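Local coordinates for protein catechol 2,3-dioxygenase (Pseudomonas sp., PDB 3HPV) that probably catalyses the iron(II)-dependent, extradiol cleavage of the catechol ring by dioxygen, giving 2-hydroxy-6-oxohexa-2,4-dienoate, at residues F71-K76 and L120-T125; Y89-T94 and V108-P113; L152-L157 and K199-A204; A84-Y89 and Q166-E171. All coordinates share one frame; numbering follows the deposited sequence.

Followed from the N terminus, the chain leaves the N-terminal sheet through 71-76, and 120-125 returns beside it; interaction 1 closes this loop with two parallel strands. Nested inside is interaction 2, where the segment following helix 76-89 is fastened to strand 107-111, next to strand 117-121. Interaction 4 opens at 84-89 and closes only at 166-171, so it also encloses interaction 2, crosses interaction 1 and ties helix 76-89 of the N-terminal half to helix 162-172 of the C-terminal half. Interaction 3 runs from 152-157 to 199-204, crossing interaction 4 and pairing two strands of the C-terminal sheet, which carries the iron site. F71 packs on I203 and F169, joining interaction 1 to interactions 3 and 4.

Interaction 1: residues F71-K76 and L120-T125; sequences FKVLDK and LYAEKT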
loop_
_atom_site.group_PDB
_atom_site.type_symbol
_atom_site.label_atom_id
_atom_site.label_comp_id
_atom_site.label_asym_id
_atom_site.label_seq_id
_atom_site.Cartn_x
_atom_site.Cartn_y
_atom_site.Cartn_z
ATOM N N PHE A 71 7.683 -20.343 -24.105
ATOM C CA PHE A 71 7.521 -20.903 -22.771
ATOM C C PHE A 71 8.724 -21.796 -22.431
ATOM O O PHE A 71 9.301 -22.428 -23.310
ATOM C CB PHE A 71 6.250 -21.747 -22.732
ATOM C CG PHE A 71 4.985 -20.959 -22.917
ATOM C CD1 PHE A 71 4.401 -20.298 -21.841
ATOM C CD2 PHE A 71 4.359 -20.900 -24.164
ATOM C CE1 PHE A 71 3.198 -19.588 -21.993
ATOM C CE2 PHE A 71 3.154 -20.193 -24.339
ATOM C CZ PHE A 71 2.573 -19.537 -23.250
ATOM N N LYS A 72 9.110 -21.843 -21.166
ATOM C CA LYS A 72 10.223 -22.678 -20.752
ATOM C C LYS A 72 9.532 -23.929 -20.266
ATOM O O LYS A 72 8.485 -23.839 -19.625
ATOM C CB LYS A 72 10.991 -22.035 -19.591
ATOM C CG LYS A 72 12.452 -22.520 -19.388
ATOM C CD LYS A 72 12.569 -23.798 -18.564
ATOM C CE LYS A 72 14.044 -24.195 -18.303
ATOM N NZ LYS A 72 14.839 -23.171 -17.533
ATOM N N VAL A 73 10.103 -25.085 -20.596
ATOM C CA VAL A 73 9.552 -26.368 -20.185
ATOM C C VAL A 73 10.516 -27.007 -19.209
ATOM O O VAL A 73 11.706 -26.731 -19.247
ATOM C CB VAL A 73 9.318 -27.273 -21.403
ATOM C CG1 VAL A 73 8.416 -26.527 -22.390
ATOM C CG2 VAL A 73 10.659 -27.640 -22.066
ATOM N N LEU A 74 9.988 -27.860 -18.344
ATOM C CA LEU A 74 10.763 -28.522 -17.293
ATOM C C LEU A 74 12.160 -29.058 -17.585
ATOM O O LEU A 74 13.072 -28.881 -16.765
ATOM C CB LEU A 74 9.954 -29.677 -16.690
ATOM C CG LEU A 74 10.625 -30.386 -15.501
ATOM C CD1 LEU A 74 10.594 -29.457 -14.283
ATOM C CD2 LEU A 74 9.902 -31.664 -15.164
ATOM N N ASP A 75 12.304 -29.741 -18.720
ATOM C CA ASP A 75 13.560 -30.389 -19.103
ATOM C C ASP A 75 13.559 -30.878 -20.542
ATOM O O ASP A 75 12.520 -30.917 -21.206
ATOM C CB ASP A 75 13.840 -31.604 -18.204
ATOM C CG ASP A 75 12.663 -32.577 -18.156
ATOM O OD1 ASP A 75 12.089 -32.868 -19.232
ATOM O OD2 ASP A 75 12.312 -33.056 -17.047
ATOM N N LYS A 76 14.740 -31.285 -20.994
ATOM C CA LYS A 76 14.950 -31.786 -22.347
ATOM C C LYS A 76 13.960 -32.881 -22.732
ATOM O O LYS A 76 13.430 -32.879 -23.839
ATOM C CB LYS A 76 16.386 -32.306 -22.468
ATOM C CG LYS A 76 17.226 -31.566 -23.479
ATOM C CD LYS A 76 18.696 -31.637 -23.129
ATOM C CE LYS A 76 19.541 -31.115 -24.281
ATOM N NZ LYS A 76 20.960 -30.943 -23.868
ATOM N N LEU A 120 8.803 -23.427 -27.512
ATOM C CA LEU A 120 9.040 -24.169 -26.289
ATOM C C LEU A 120 10.534 -24.467 -26.207
ATOM O O LEU A 120 11.130 -24.897 -27.201
ATOM C CB LEU A 120 8.267 -25.492 -26.325
ATOM C CG LEU A 120 6.895 -25.711 -25.664
ATOM C CD1 LEU A 120 6.037 -24.472 -25.709
ATOM C CD2 LEU A 120 6.198 -26.890 -26.354
ATOM N N TYR A 121 11.144 -24.225 -25.045
ATOM C CA TYR A 121 12.555 -24.536 -24.828
ATOM C C TYR A 121 12.756 -25.070 -23.410
ATOM O O TYR A 121 11.953 -24.807 -22.515
ATOM C CB TYR A 121 13.443 -23.311 -25.044
ATOM C CG TYR A 121 13.186 -22.162 -24.101
ATOM C CD1 TYR A 121 12.166 -21.245 -24.353
ATOM C CD2 TYR A 121 13.995 -21.966 -22.973
ATOM C CE1 TYR A 121 11.959 -20.142 -23.507
ATOM C CE2 TYR A 121 13.804 -20.880 -22.130
ATOM C CZ TYR A 121 12.785 -19.963 -22.401
ATOM O OH TYR A 121 12.613 -18.852 -21.603
ATOM N N ALA A 122 13.829 -25.836 -23.220
ATOM C CA ALA A 122 14.162 -26.418 -21.920
ATOM C C ALA A 122 15.394 -25.758 -21.306
ATOM O O ALA A 122 15.565 -25.756 -20.089
ATOM C CB ALA A 122 14.420 -27.922 -22.068
ATOM N N GLU A 123 16.257 -25.203 -22.150
ATOM C CA GLU A 123 17.471 -24.590 -21.644
ATOM C C GLU A 123 17.710 -23.142 -21.995
ATOM O O GLU A 123 17.561 -22.711 -23.145
ATOM C CB GLU A 123 18.686 -25.399 -22.097
ATOM C CG GLU A 123 18.687 -26.833 -21.612
ATOM C CD GLU A 123 19.764 -27.668 -22.275
ATOM O OE1 GLU A 123 20.961 -27.443 -21.991
ATOM O OE2 GLU A 123 19.407 -28.549 -23.086
ATOM N N LYS A 124 18.065 -22.387 -20.968
ATOM C CA LYS A 124 18.427 -20.991 -21.139
ATOM C C LYS A 124 19.272 -20.707 -19.927
ATOM O O LYS A 124 18.877 -21.027 -18.801
ATOM C CB LYS A 124 17.218 -20.052 -21.181
ATOM C CG LYS A 124 17.645 -18.607 -21.496
ATOM C CD LYS A 124 16.474 -17.659 -21.611
ATOM C CE LYS A 124 15.716 -17.841 -22.934
ATOM N NZ LYS A 124 14.521 -16.962 -22.967
ATOM N N THR A 125 20.446 -20.127 -20.164
ATOM C CA THR A 125 21.380 -19.838 -19.094
ATOM C C THR A 125 20.760 -19.063 -17.934
ATOM O O THR A 125 19.982 -18.117 -18.121
ATOM C CB THR A 125 22.611 -19.034 -19.597
ATOM O OG1 THR A 125 23.282 -19.749 -20.637
ATOM C CG2 THR A 125 23.598 -18.843 -18.469
#
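F71 and L120, then K72 and Y121, pair as parallel neighbours in the N-terminal sheet, on the first and last strands of a beta-alpha-beta-beta-beta run of the VOC fold. Y121 N donates to F71 O (3.1 Å), and Y121 O receives V73 N (2.7 Å), so Y121 bonds through both its N-H and its C=O to 71-76. Its ring, with CG wedged between backbone N and carbonyl carbon (chi1 62°), folds back until K72 CA lies 4.0 Å from the ring centroid, a CH-pi contact over one face; H11 also stacks on the ring. K124 NZ donates to Y121 OH (3.0 Å) and is bonded to H11 and S54 as well. Beyond the strands, small A122 sits close to the turn, its CB 3.4 Å from D75 C, while D75 caps the following helix through T78 N. The strands' facing backbone groups thus satisfy one another, whereas long, flexible K72 forms a salt bridge with D278 of a second subunit, probably helping hold the subunits together.

Interaction 2: residues Y89-T94 and V108-P113; sequences YGLTTT and VRFELP
T94 and R109 form an antiparallel, hydrogen-bonded pair, T94 N donating to R109 O (2.9 Å) and R109 N to T94 O (2.8 Å), both bonds nearly straight at hydrogen. Toward L91 the backbones diverge, and a water fills the gap, donating to T92 O and accepting from E111 N (2.7 Å). T93 meets V108 chiefly through its methyl: CG2 lies 3.4 Å from V108 CG1, tighter than usual, while OG1 makes a weak bond with D83 on helix 76-89. A beta-branched threonine suits this place, giving an extended backbone both an apolar and a polar arm. Three residues earlier, G90, where the chain leaves helical geometry, forms a Schellman motif; its positive phi of 131° is a conformation that glycine, lacking a side chain, takes easily. The chain thereby turns from the helix to the edge of the N-terminal sheet of the VOC fold, where strand 94-96 is outermost within the chain. L91 then reaches back with both branches, CD1 lying 3.8 Å from F110 CD1, oblique to the ring, and CD2 3.4 Å from E111 O. L86 of helix 76-89 packs against the same F110 ring. R109 leads its chain away from T94, extended as far as CD, and its NE forms a salt bridge with E119 on the neighbouring strand.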
loop_
_atom_site.group_PDB
_atom_site.type_symbol
_atom_site.label_atom_id
_atom_site.label_comp_id
_atom_site.label_asym_id
_atom_site.label_seq_id
_atom_site.Cartn_x
_atom_site.Cartn_y
_atom_site.Cartn_z
ATOM N N TYR A 89 -0.906 -34.216 -32.706
ATOM C CA TYR A 89 -2.170 -33.495 -32.706
ATOM C C TYR A 89 -2.442 -32.949 -34.112
ATOM O O TYR A 89 -3.602 -32.777 -34.515
ATOM C CB TYR A 89 -2.133 -32.341 -31.703
ATOM C CG TYR A 89 -3.431 -31.557 -31.599
ATOM C CD1 TYR A 89 -4.439 -31.938 -30.702
ATOM C CD2 TYR A 89 -3.642 -30.417 -32.380
ATOM C CE1 TYR A 89 -5.623 -31.196 -30.585
ATOM C CE2 TYR A 89 -4.821 -29.668 -32.273
ATOM C CZ TYR A 89 -5.801 -30.064 -31.375
ATOM O OH TYR A 89 -6.951 -29.319 -31.277
ATOM N N GLY A 90 -1.376 -32.658 -34.854
ATOM C CA GLY A 90 -1.559 -32.159 -36.208
ATOM C C GLY A 90 -0.791 -30.911 -36.599
ATOM O O GLY A 90 -0.797 -30.504 -37.761
ATOM N N LEU A 91 -0.121 -30.300 -35.634
ATOM C CA LEU A 91 0.625 -29.078 -35.906
ATOM C C LEU A 91 1.980 -29.401 -36.469
ATOM O O LEU A 91 2.580 -30.385 -36.086
ATOM C CB LEU A 91 0.803 -28.273 -34.615
ATOM C CG LEU A 91 -0.409 -27.552 -34.032
ATOM C CD1 LEU A 91 -0.145 -27.199 -32.580
ATOM C CD2 LEU A 91 -0.685 -26.310 -34.846
ATOM N N THR A 92 2.472 -28.582 -37.377
ATOM C CA THR A 92 3.790 -28.840 -37.908
ATOM C C THR A 92 4.736 -28.134 -36.950
ATOM O O THR A 92 4.409 -27.082 -36.395
ATOM C CB THR A 92 3.945 -28.322 -39.363
ATOM O OG1 THR A 92 3.910 -26.892 -39.382
ATOM C CG2 THR A 92 2.804 -28.862 -40.233
ATOM N N THR A 93 5.903 -28.724 -36.748
ATOM C CA THR A 93 6.886 -28.208 -35.816
ATOM C C THR A 93 8.175 -27.784 -36.503
ATOM O O THR A 93 8.621 -28.427 -37.437
ATOM C CB THR A 93 7.185 -29.309 -34.764
ATOM O OG1 THR A 93 6.108 -29.377 -33.818
ATOM C CG2 THR A 93 8.494 -29.056 -34.055
ATOM N N THR A 94 8.773 -26.697 -36.036
ATOM C CA THR A 94 10.042 -26.223 -36.589
ATOM C C THR A 94 11.019 -26.343 -35.455
ATOM O O THR A 94 10.663 -26.118 -34.308
ATOM C CB THR A 94 9.998 -24.745 -36.983
ATOM O OG1 THR A 94 8.839 -24.504 -37.782
ATOM C CG2 THR A 94 11.264 -24.349 -37.773
ATOM N N VAL A 108 11.304 -25.531 -29.886
ATOM C CA VAL A 108 10.303 -26.087 -30.782
ATOM C C VAL A 108 9.339 -24.953 -31.117
ATOM O O VAL A 108 8.673 -24.409 -30.230
ATOM C CB VAL A 108 9.509 -27.203 -30.084
ATOM C CG1 VAL A 108 8.352 -27.661 -30.981
ATOM C CG2 VAL A 108 10.445 -28.362 -29.722
ATOM N N ARG A 109 9.260 -24.593 -32.393
ATOM C CA ARG A 109 8.373 -23.519 -32.823
ATOM C C ARG A 109 7.185 -24.077 -33.587
ATOM O O ARG A 109 7.231 -25.188 -34.102
ATOM C CB ARG A 109 9.124 -22.513 -33.725
ATOM C CG ARG A 109 8.310 -21.233 -34.030
ATOM C CD ARG A 109 9.067 -20.201 -34.866
ATOM N NE ARG A 109 10.184 -19.595 -34.150
ATOM C CZ ARG A 109 11.138 -18.871 -34.727
ATOM N NH1 ARG A 109 11.121 -18.656 -36.035
ATOM N NH2 ARG A 109 12.118 -18.359 -33.996
ATOM N N PHE A 110 6.116 -23.303 -33.647
ATOM C CA PHE A 110 4.936 -23.712 -34.385
ATOM C C PHE A 110 3.923 -22.593 -34.390
ATOM O O PHE A 110 3.891 -21.763 -33.478
ATOM C CB PHE A 110 4.343 -25.006 -33.811
ATOM C CG PHE A 110 3.857 -24.890 -32.411
ATOM C CD1 PHE A 110 2.524 -24.590 -32.151
ATOM C CD2 PHE A 110 4.724 -25.092 -31.348
ATOM C CE1 PHE A 110 2.052 -24.498 -30.845
ATOM C CE2 PHE A 110 4.266 -25.003 -30.035
ATOM C CZ PHE A 110 2.921 -24.704 -29.783
ATOM N N GLU A 111 3.107 -22.566 -35.440
ATOM C CA GLU A 111 2.094 -21.540 -35.624
ATOM C C GLU A 111 0.722 -22.015 -35.142
ATOM O O GLU A 111 0.334 -23.155 -35.372
ATOM C CB GLU A 111 2.036 -21.159 -37.103
ATOM C CG GLU A 111 1.178 -19.951 -37.416
ATOM C CD GLU A 111 1.021 -19.728 -38.922
ATOM O OE1 GLU A 111 0.328 -20.540 -39.581
ATOM O OE2 GLU A 111 1.595 -18.750 -39.451
ATOM N N LEU A 112 -0.010 -21.125 -34.482
ATOM C CA LEU A 112 -1.323 -21.453 -33.968
ATOM C C LEU A 112 -2.339 -21.146 -35.039
ATOM O O LEU A 112 -2.017 -20.515 -36.038
ATOM C CB LEU A 112 -1.626 -20.612 -32.718
ATOM C CG LEU A 112 -0.897 -20.985 -31.416
ATOM C CD1 LEU A 112 -1.107 -19.896 -30.356
ATOM C CD2 LEU A 112 -1.434 -22.310 -30.910
ATOM N N PRO A 113 -3.590 -21.593 -34.852
ATOM C CA PRO A 113 -4.584 -21.290 -35.880
ATOM C C PRO A 113 -4.841 -19.785 -35.907
ATOM O O PRO A 113 -5.380 -19.263 -36.885
ATOM C CB PRO A 113 -5.815 -22.069 -35.416
ATOM C CG PRO A 113 -5.224 -23.218 -34.639
ATOM C CD PRO A 113 -4.130 -22.539 -33.860
HETATM O O HOH W 1 3.492 -24.521 -37.277
#

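Interaction 3: residues L152-L157 and K199-A204; sequences LDHCLL and KVHDIA. With FE2 (Fe (II) ion), chain E.
H154 and H201 meet obliquely at the tight heart of this contact, their ring planes 43° apart: H201 NE2 stands 3.0 Å above the H154 plane, offset toward the rim, and no hydrogen is shared between the two NE2 atoms. With chi1 at 60°, the H154 ring folds back over its own backbone, and NE2 binds iron(II) at 2.3 Å. H216 and E267 supply the other protein ligands, completing the two-histidine, one-carboxylate triad of extradiol dioxygenases. Farther along, strand 151-159 runs parallel to strand 203-207, with A204 N bonded to C155 O (3.1 Å) and L157 N to A204 O (2.8 Å). A204, having only a methyl, lets L156 CG pack beside its CB on the same face, and L157 CD2 presses against I203 CD1 at 3.4 Å. By contrast, the K199 end is the more open: K199 is partly exposed, and a water bridges D153 OD2 and H201 O. K199 NZ takes a lone pair of D153 O in the carbonyl plane (2.8 Å) and makes a weak hydrogen bond, part of a salt bridge, to D153 OD1 (3.4 Å). D153 OD2 meanwhile uses its anti lone pair to accept H154 ND1 (2.7 Å), nearly in the ring plane. D153 is thus a second-shell residue that helps fix the imidazole's rotation and probably polarises it.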
loop_
_atom_site.group_PDB
_atom_site.type_symbol
_atom_site.label_atom_id
_atom_site.label_comp_id
_atom_site.label_asym_id
_atom_site.label_seq_id
_atom_site.Cartn_x
_atom_site.Cartn_y
_atom_site.Cartn_z
ATOM N N LEU A 152 8.037 -11.450 -16.582
ATOM C CA LEU A 152 7.233 -11.423 -17.786
ATOM C C LEU A 152 6.104 -12.326 -17.331
ATOM O O LEU A 152 6.305 -13.536 -17.129
ATOM C CB LEU A 152 7.963 -12.100 -18.945
ATOM C CG LEU A 152 7.095 -12.462 -20.161
ATOM C CD1 LEU A 152 6.521 -11.217 -20.822
ATOM C CD2 LEU A 152 7.960 -13.242 -21.176
ATOM N N ASP A 153 4.922 -11.752 -17.167
ATOM C CA ASP A 153 3.775 -12.503 -16.672
ATOM C C ASP A 153 2.973 -13.297 -17.705
ATOM O O ASP A 153 2.555 -14.440 -17.453
ATOM C CB ASP A 153 2.834 -11.556 -15.939
ATOM C CG ASP A 153 1.940 -12.279 -14.979
ATOM O OD1 ASP A 153 2.433 -12.644 -13.882
ATOM O OD2 ASP A 153 0.756 -12.500 -15.325
ATOM N N HIS A 154 2.737 -12.671 -18.853
ATOM C CA HIS A 154 1.975 -13.283 -19.928
ATOM C C HIS A 154 1.929 -12.295 -21.077
ATOM O O HIS A 154 2.699 -11.334 -21.126
ATOM C CB HIS A 154 0.538 -13.580 -19.464
ATOM C CG HIS A 154 -0.225 -12.360 -19.040
ATOM N ND1 HIS A 154 -0.146 -11.837 -17.767
ATOM C CD2 HIS A 154 -1.032 -11.523 -19.738
ATOM C CE1 HIS A 154 -0.867 -10.731 -17.700
ATOM N NE2 HIS A 154 -1.412 -10.518 -18.881
ATOM N N CYS A 155 1.030 -12.560 -22.011
ATOM C CA CYS A 155 0.798 -11.708 -23.158
ATOM C C CYS A 155 -0.627 -12.067 -23.525
ATOM O O CYS A 155 -1.134 -13.103 -23.094
ATOM C CB CYS A 155 1.758 -12.019 -24.323
ATOM S SG CYS A 155 1.456 -13.589 -25.258
ATOM N N LEU A 156 -1.300 -11.188 -24.250
ATOM C CA LEU A 156 -2.650 -11.472 -24.698
ATOM C C LEU A 156 -2.566 -11.303 -26.215
ATOM O O LEU A 156 -1.951 -10.361 -26.712
ATOM C CB LEU A 156 -3.678 -10.511 -24.063
ATOM C CG LEU A 156 -5.148 -10.805 -24.473
ATOM C CD1 LEU A 156 -6.147 -10.360 -23.403
ATOM C CD2 LEU A 156 -5.447 -10.101 -25.776
ATOM N N LEU A 157 -3.148 -12.236 -26.950
ATOM C CA LEU A 157 -3.074 -12.168 -28.397
ATOM C C LEU A 157 -4.445 -12.169 -29.046
ATOM O O LEU A 157 -5.389 -12.781 -28.537
ATOM C CB LEU A 157 -2.245 -13.345 -28.957
ATOM C CG LEU A 157 -0.810 -13.689 -28.483
ATOM C CD1 LEU A 157 0.060 -12.423 -28.335
ATOM C CD2 LEU A 157 -0.898 -14.447 -27.179
ATOM N N LYS A 199 -1.225 -19.468 -11.652
ATOM C CA LYS A 199 -1.400 -18.060 -11.925
ATOM C C LYS A 199 -2.729 -17.949 -12.657
ATOM O O LYS A 199 -3.162 -18.909 -13.304
ATOM C CB LYS A 199 -0.290 -17.528 -12.825
ATOM C CG LYS A 199 1.084 -17.589 -12.178
ATOM C CD LYS A 199 2.076 -16.737 -12.914
ATOM C CE LYS A 199 2.021 -16.944 -14.393
ATOM N NZ LYS A 199 2.767 -15.861 -15.072
ATOM N N VAL A 200 -3.370 -16.786 -12.551
ATOM C CA VAL A 200 -4.639 -16.547 -13.227
ATOM C C VAL A 200 -4.495 -16.900 -14.709
ATOM O O VAL A 200 -5.384 -17.501 -15.307
ATOM C CB VAL A 200 -5.072 -15.087 -13.043
ATOM C CG1 VAL A 200 -6.287 -14.768 -13.916
ATOM C CG2 VAL A 200 -5.386 -14.856 -11.561
ATOM N N HIS A 201 -3.378 -16.502 -15.304
ATOM C CA HIS A 201 -3.101 -16.862 -16.686
ATOM C C HIS A 201 -1.664 -16.579 -17.104
ATOM O O HIS A 201 -1.042 -15.603 -16.665
ATOM C CB HIS A 201 -4.085 -16.204 -17.654
ATOM C CG HIS A 201 -3.886 -14.735 -17.840
ATOM N ND1 HIS A 201 -3.873 -13.844 -16.786
ATOM C CD2 HIS A 201 -3.743 -13.995 -18.965
ATOM C CE1 HIS A 201 -3.728 -12.618 -17.258
ATOM N NE2 HIS A 201 -3.648 -12.682 -18.576
ATOM N N ASP A 202 -1.143 -17.492 -17.925
ATOM C CA ASP A 202 0.207 -17.408 -18.462
ATOM C C ASP A 202 0.095 -16.847 -19.872
ATOM O O ASP A 202 1.073 -16.373 -20.440
ATOM C CB ASP A 202 0.857 -18.798 -18.449
ATOM C CG ASP A 202 1.134 -19.295 -17.034
ATOM O OD1 ASP A 202 2.201 -18.940 -16.472
ATOM O OD2 ASP A 202 0.276 -20.031 -16.481
ATOM N N ILE A 203 -1.116 -16.907 -20.424
ATOM C CA ILE A 203 -1.394 -16.366 -21.747
ATOM C C ILE A 203 -2.906 -16.225 -21.952
ATOM O O ILE A 203 -3.698 -16.880 -21.253
ATOM C CB ILE A 203 -0.805 -17.240 -22.853
ATOM C CG1 ILE A 203 -0.658 -16.401 -24.139
ATOM C CG2 ILE A 203 -1.682 -18.492 -23.045
ATOM C CD1 ILE A 203 0.032 -17.124 -25.284
ATOM N N ALA A 204 -3.295 -15.360 -22.888
ATOM C CA ALA A 204 -4.711 -15.092 -23.174
ATOM C C ALA A 204 -4.945 -14.832 -24.656
ATOM O O ALA A 204 -4.073 -14.297 -25.348
ATOM C CB ALA A 204 -5.194 -13.869 -22.364
HETATM FE FE FE2 E . -2.769 -8.706 -19.202
HETATM O O HOH W 2 -1.427 -13.573 -14.633
#

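Interaction 4: residues A84-Y89 and Q166-E171; sequences ADLQAY and QKIFTE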
loop_
_atom_site.group_PDB
_atom_site.type_symbol
_atom_site.label_atom_id
_atom_site.label_comp_id
_atom_site.label_asym_id
_atom_site.label_seq_id
_atom_site.Cartn_x
_atom_site.Cartn_y
_atom_site.Cartn_z
ATOM N N ALA A 84 6.750 -33.995 -29.870
ATOM C CA ALA A 84 6.098 -35.177 -30.386
ATOM C C ALA A 84 4.575 -35.044 -30.335
ATOM O O ALA A 84 3.899 -35.292 -31.337
ATOM C CB ALA A 84 6.566 -36.413 -29.602
ATOM N N ASP A 85 4.029 -34.635 -29.193
ATOM C CA ASP A 85 2.574 -34.511 -29.076
ATOM C C ASP A 85 1.958 -33.432 -29.969
ATOM O O ASP A 85 0.810 -33.553 -30.408
ATOM C CB ASP A 85 2.178 -34.277 -27.614
ATOM C CG ASP A 85 2.625 -35.408 -26.713
ATOM O OD1 ASP A 85 2.974 -36.482 -27.252
ATOM O OD2 ASP A 85 2.622 -35.236 -25.475
ATOM N N LEU A 86 2.715 -32.376 -30.235
ATOM C CA LEU A 86 2.222 -31.317 -31.094
ATOM C C LEU A 86 2.138 -31.864 -32.521
ATOM O O LEU A 86 1.290 -31.436 -33.305
ATOM C CB LEU A 86 3.159 -30.105 -31.043
ATOM C CG LEU A 86 3.108 -29.189 -29.817
ATOM C CD1 LEU A 86 4.369 -28.344 -29.781
ATOM C CD2 LEU A 86 1.874 -28.298 -29.853
ATOM N N GLN A 87 3.034 -32.792 -32.857
ATOM C CA GLN A 87 3.043 -33.405 -34.188
ATOM C C GLN A 87 1.795 -34.267 -34.280
ATOM O O GLN A 87 0.969 -34.084 -35.160
ATOM C CB GLN A 87 4.273 -34.295 -34.371
ATOM C CG GLN A 87 5.592 -33.595 -34.175
ATOM C CD GLN A 87 5.942 -32.725 -35.339
ATOM O OE1 GLN A 87 5.124 -31.932 -35.788
ATOM N NE2 GLN A 87 7.162 -32.868 -35.845
ATOM N N ALA A 88 1.678 -35.204 -33.345
ATOM C CA ALA A 88 0.549 -36.120 -33.237
ATOM C C ALA A 88 -0.817 -35.425 -33.260
ATOM O O ALA A 88 -1.792 -35.992 -33.755
ATOM C CB ALA A 88 0.686 -36.948 -31.947
ATOM N N TYR A 89 -0.906 -34.216 -32.706
ATOM C CA TYR A 89 -2.170 -33.495 -32.706
ATOM C C TYR A 89 -2.442 -32.949 -34.112
ATOM O O TYR A 89 -3.602 -32.777 -34.515
ATOM C CB TYR A 89 -2.133 -32.341 -31.703
ATOM C CG TYR A 89 -3.431 -31.557 -31.599
ATOM C CD1 TYR A 89 -4.439 -31.938 -30.702
ATOM C CD2 TYR A 89 -3.642 -30.417 -32.380
ATOM C CE1 TYR A 89 -5.623 -31.196 -30.585
ATOM C CE2 TYR A 89 -4.821 -29.668 -32.273
ATOM C CZ TYR A 89 -5.801 -30.064 -31.375
ATOM O OH TYR A 89 -6.951 -29.319 -31.277
ATOM N N GLN A 166 -7.536 -22.889 -27.976
ATOM C CA GLN A 166 -7.842 -23.405 -26.649
ATOM C C GLN A 166 -7.565 -24.903 -26.611
ATOM O O GLN A 166 -6.862 -25.394 -25.728
ATOM C CB GLN A 166 -9.312 -23.154 -26.284
ATOM C CG GLN A 166 -9.650 -23.621 -24.871
ATOM C CD GLN A 166 -11.100 -23.427 -24.506
ATOM O OE1 GLN A 166 -11.751 -22.488 -24.971
ATOM N NE2 GLN A 166 -11.621 -24.313 -23.651
ATOM N N LYS A 167 -8.127 -25.632 -27.573
ATOM C CA LYS A 167 -7.935 -27.072 -27.640
ATOM C C LYS A 167 -6.442 -27.380 -27.593
ATOM O O LYS A 167 -5.980 -28.179 -26.779
ATOM C CB LYS A 167 -8.543 -27.628 -28.926
ATOM C CG LYS A 167 -9.721 -28.559 -28.706
ATOM C CD LYS A 167 -9.470 -29.948 -29.321
ATOM C CE LYS A 167 -9.916 -30.053 -30.771
ATOM N NZ LYS A 167 -9.367 -31.310 -31.385
ATOM N N ILE A 168 -5.686 -26.733 -28.469
ATOM C CA ILE A 168 -4.255 -26.959 -28.505
ATOM C C ILE A 168 -3.596 -26.770 -27.133
ATOM O O ILE A 168 -2.875 -27.650 -26.658
ATOM C CB ILE A 168 -3.604 -26.038 -29.515
ATOM C CG1 ILE A 168 -4.140 -26.381 -30.904
ATOM C CG2 ILE A 168 -2.065 -26.167 -29.442
ATOM C CD1 ILE A 168 -3.636 -25.491 -32.007
ATOM N N PHE A 169 -3.852 -25.633 -26.493
ATOM C CA PHE A 169 -3.256 -25.362 -25.189
ATOM C C PHE A 169 -3.685 -26.256 -24.035
ATOM O O PHE A 169 -2.866 -26.531 -23.170
ATOM C CB PHE A 169 -3.472 -23.903 -24.785
ATOM C CG PHE A 169 -2.491 -22.967 -25.408
ATOM C CD1 PHE A 169 -2.701 -22.461 -26.683
ATOM C CD2 PHE A 169 -1.328 -22.630 -24.742
ATOM C CE1 PHE A 169 -1.756 -21.631 -27.284
ATOM C CE2 PHE A 169 -0.376 -21.801 -25.345
ATOM C CZ PHE A 169 -0.595 -21.308 -26.606
ATOM N N THR A 170 -4.951 -26.690 -24.007
ATOM C CA THR A 170 -5.427 -27.550 -22.923
ATOM C C THR A 170 -5.150 -29.045 -23.142
ATOM O O THR A 170 -4.658 -29.722 -22.252
ATOM C CB THR A 170 -6.950 -27.362 -22.684
ATOM O OG1 THR A 170 -7.668 -27.568 -23.909
ATOM C CG2 THR A 170 -7.238 -25.965 -22.170
ATOM N N GLU A 171 -5.437 -29.547 -24.335
ATOM C CA GLU A 171 -5.255 -30.965 -24.648
ATOM C C GLU A 171 -3.832 -31.428 -24.927
ATOM O O GLU A 171 -3.478 -32.572 -24.628
ATOM C CB GLU A 171 -6.152 -31.345 -25.826
ATOM C CG GLU A 171 -7.602 -31.001 -25.574
ATOM C CD GLU A 171 -8.504 -31.419 -26.696
ATOM O OE1 GLU A 171 -9.665 -30.958 -26.724
ATOM O OE2 GLU A 171 -8.061 -32.218 -27.547
#
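Y89 and I168 carry most of this contact, with K167 next. Segments 84-89 and 166-171 run with N-to-C directions 138° apart, their axes 11.4 Å apart at closest approach, a wide spacing bridged chiefly by one long aromatic side chain. From the last turn of its helix Y89 points its ring across the gap, its CG opposite the backbone N (chi1 -178°); CE2 lies 3.6 Å from I168 CG1, which approaches the ring obliquely. Buried, branched I168 suits the inner side, where its CG2 is a loose 4.5 Å from L86 CD2 and P113 packs on it. On the exposed side K167, bent at chi2 and chi3, curls past the phenol so that CE is 3.1 Å from Y89 OH. E171 OE2 stands near the ring plane, 4.0 Å from Y89 CE1, its carboxylate turned 80° to the ring. Amphipathic tyrosine thus offers hydrocarbon to I168, its hydroxyl to K167 and its ring edge to E171; the carboxylate probably gains slightly from that edge's positive character.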